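Local coordinates for protein-tyrosine-phosphatase (Vibrio vulnificus, PDB 7DHE), which probably removes phosphate from phosphotyrosine in proteins, as a member of the low molecular weight protein-tyrosine-phosphatase family, at residues A[13-18]-A[35-40]. Numbering follows the deposited sequence.
Sequences VGNICR and VASAGI. With B85 (benzylphosphonic acid), chain E.
N15 reaches S37 because its CG stands opposite the backbone N (chi1 -166°), which carries the amide across to strand 34-39. The S37 hydroxyl lies between its own backbone N and carbonyl carbon (chi1 61°), turned toward N15. N15 ND2 donates to S37 OG at 2.9 Å. The bond is nearly straight (164°), and OG lies in the plane of the amide. The flat group passes over A38, with N15 CG 3.6 Å from A38 CA. Nearer the backbone, N15 CB packs on G39 N at 3.4 Å. G39 brings no side chain here, and the V13 carbonyl sits close to its backbone. The N15 amide has further partners: ND2 also donates to S19 OG, and OD1 accepts from Q73 N. S37 OG is in turn bonded to E23. These bonds fix which way the buried amide is turned.

N15 belongs to the phosphate-binding P-loop that joins strand 7-12 to helix 18-29. Its backbone has left-handed helical angles, as the loop curls round the phosphonate of benzylphosphonic acid. I16 N and C17 N both donate to phosphonate O10. R18 N gives phosphonate O9 a bond of 2.9 Å, and R18 NE adds a second to the same oxygen. R18 NH2 meets phosphonate O11 at 2.8 Å, so the guanidinium takes the phosphonate at its edge. A salt bridge to E90 holds the other arm, NH1. The N15 side chain is thus a second-shell group: it ties the anion-binding loop to the neighbouring strand, consistent with a cradle preshaped for the phosphate of phosphotyrosine.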
loop_
_atom_site.group_PDB
_atom_site.type_symbol
_atom_site.label_atom_id
_atom_site.label_comp_id
_atom_site.label_asym_id
_atom_site.label_seq_id
_atom_site.Cartn_x
_atom_site.Cartn_y
_atom_site.Cartn_z
ATOM N N VAL A 13 -7.492 -2.147 -0.380
ATOM C CA VAL A 13 -8.784 -2.233 -1.043
ATOM C C VAL A 13 -9.336 -0.845 -1.468
ATOM O O VAL A 13 -9.853 -0.750 -2.588
ATOM C CB VAL A 13 -9.852 -3.128 -0.362
ATOM C CG1 VAL A 13 -9.343 -3.919 0.840
ATOM C CG2 VAL A 13 -11.207 -2.456 -0.163
ATOM N N GLY A 14 -9.204 0.187 -0.639
ATOM C CA GLY A 14 -9.728 1.470 -1.058
ATOM C C GLY A 14 -8.704 2.424 -1.612
ATOM O O GLY A 14 -9.078 3.412 -2.255
ATOM N N ASN A 15 -7.418 2.175 -1.333
ATOM C CA ASN A 15 -6.305 3.064 -1.721
ATOM C C ASN A 15 -6.450 4.463 -1.105
ATOM O O ASN A 15 -6.138 5.465 -1.733
ATOM C CB ASN A 15 -6.102 3.117 -3.238
ATOM C CG ASN A 15 -4.793 3.720 -3.696
ATOM O OD1 ASN A 15 -4.716 4.460 -4.688
ATOM N ND2 ASN A 15 -3.726 3.392 -2.999
ATOM N N ILE A 16 -6.901 4.525 0.152
ATOM C CA ILE A 16 -7.038 5.794 0.868
ATOM C C ILE A 16 -6.330 5.748 2.234
ATOM O O ILE A 16 -6.021 6.801 2.791
ATOM C CB ILE A 16 -8.530 6.272 0.983
ATOM C CG1 ILE A 16 -9.432 5.162 1.627
ATOM C CG2 ILE A 16 -9.059 6.720 -0.378
ATOM C CD1 ILE A 16 -10.671 5.594 2.157
ATOM N N CYS A 17 -6.110 4.551 2.786
ATOM C CA CYS A 17 -5.491 4.417 4.105
ATOM C C CYS A 17 -4.127 3.717 4.075
ATOM O O CYS A 17 -3.080 4.369 4.086
ATOM C CB CYS A 17 -6.433 3.751 5.110
ATOM S SG CYS A 17 -7.832 4.764 5.596
ATOM N N ARG A 18 -4.152 2.399 4.076
ATOM C CA ARG A 18 -2.926 1.631 4.191
ATOM C C ARG A 18 -1.996 1.761 2.994
ATOM O O ARG A 18 -0.813 2.059 3.179
ATOM C CB ARG A 18 -3.243 0.161 4.504
ATOM C CG ARG A 18 -3.968 -0.052 5.855
ATOM C CD ARG A 18 -4.536 -1.432 5.914
ATOM N NE ARG A 18 -5.625 -1.559 4.975
ATOM C CZ ARG A 18 -6.251 -2.691 4.711
ATOM N NH1 ARG A 18 -5.908 -3.805 5.333
ATOM N NH2 ARG A 18 -7.234 -2.717 3.826
ATOM N N VAL A 35 7.539 4.217 -6.409
ATOM C CA VAL A 35 6.566 3.507 -5.597
ATOM C C VAL A 35 5.235 4.166 -5.845
ATOM O O VAL A 35 5.149 5.383 -5.813
ATOM C CB VAL A 35 6.931 3.474 -4.082
ATOM C CG1 VAL A 35 6.033 2.489 -3.341
ATOM C CG2 VAL A 35 8.403 3.121 -3.867
ATOM N N ALA A 36 4.215 3.369 -6.121
ATOM C CA ALA A 36 2.851 3.838 -6.308
ATOM C C ALA A 36 1.957 2.908 -5.521
ATOM O O ALA A 36 2.449 1.963 -4.872
ATOM C CB ALA A 36 2.473 3.828 -7.782
ATOM N N SER A 37 0.646 3.163 -5.565
ATOM C CA SER A 37 -0.323 2.339 -4.870
ATOM C C SER A 37 -1.653 2.304 -5.596
ATOM O O SER A 37 -1.957 3.204 -6.374
ATOM C CB SER A 37 -0.485 2.805 -3.429
ATOM O OG SER A 37 -0.958 4.139 -3.355
ATOM N N ALA A 38 -2.446 1.259 -5.345
ATOM C CA ALA A 38 -3.771 1.080 -5.929
ATOM C C ALA A 38 -4.686 0.267 -5.015
ATOM O O ALA A 38 -4.207 -0.433 -4.113
ATOM C CB ALA A 38 -3.667 0.432 -7.288
ATOM N N GLY A 39 -5.999 0.391 -5.246
ATOM C CA GLY A 39 -7.027 -0.292 -4.474
ATOM C C GLY A 39 -7.806 -1.304 -5.277
ATOM O O GLY A 39 -8.251 -1.007 -6.390
ATOM N N ILE A 40 -7.997 -2.492 -4.690
ATOM C CA ILE A 40 -8.741 -3.610 -5.285
ATOM C C ILE A 40 -10.195 -3.218 -5.570
ATOM O O ILE A 40 -10.737 -3.631 -6.580
ATOM C CB ILE A 40 -8.616 -4.870 -4.362
ATOM C CG1 ILE A 40 -7.214 -5.502 -4.503
ATOM C CG2 ILE A 40 -9.739 -5.897 -4.621
ATOM C CD1 ILE A 40 -6.837 -6.435 -3.460
HETATM C C1 B85 E . -11.151 2.030 2.078
HETATM C C2 B85 E . -12.328 1.672 1.435
HETATM C C3 B85 E . -13.016 0.540 1.820
HETATM C C4 B85 E . -12.522 -0.243 2.842
HETATM C C5 B85 E . -11.334 0.103 3.473
HETATM C C6 B85 E . -10.634 1.246 3.101
HETATM C C7 B85 E . -9.326 1.604 3.768
HETATM P P8 B85 E . -7.892 0.873 2.974
HETATM O O9 B85 E . -6.700 0.936 3.958
HETATM O O10 B85 E . -7.542 1.820 1.799
HETATM O O11 B85 E . -8.213 -0.512 2.489
#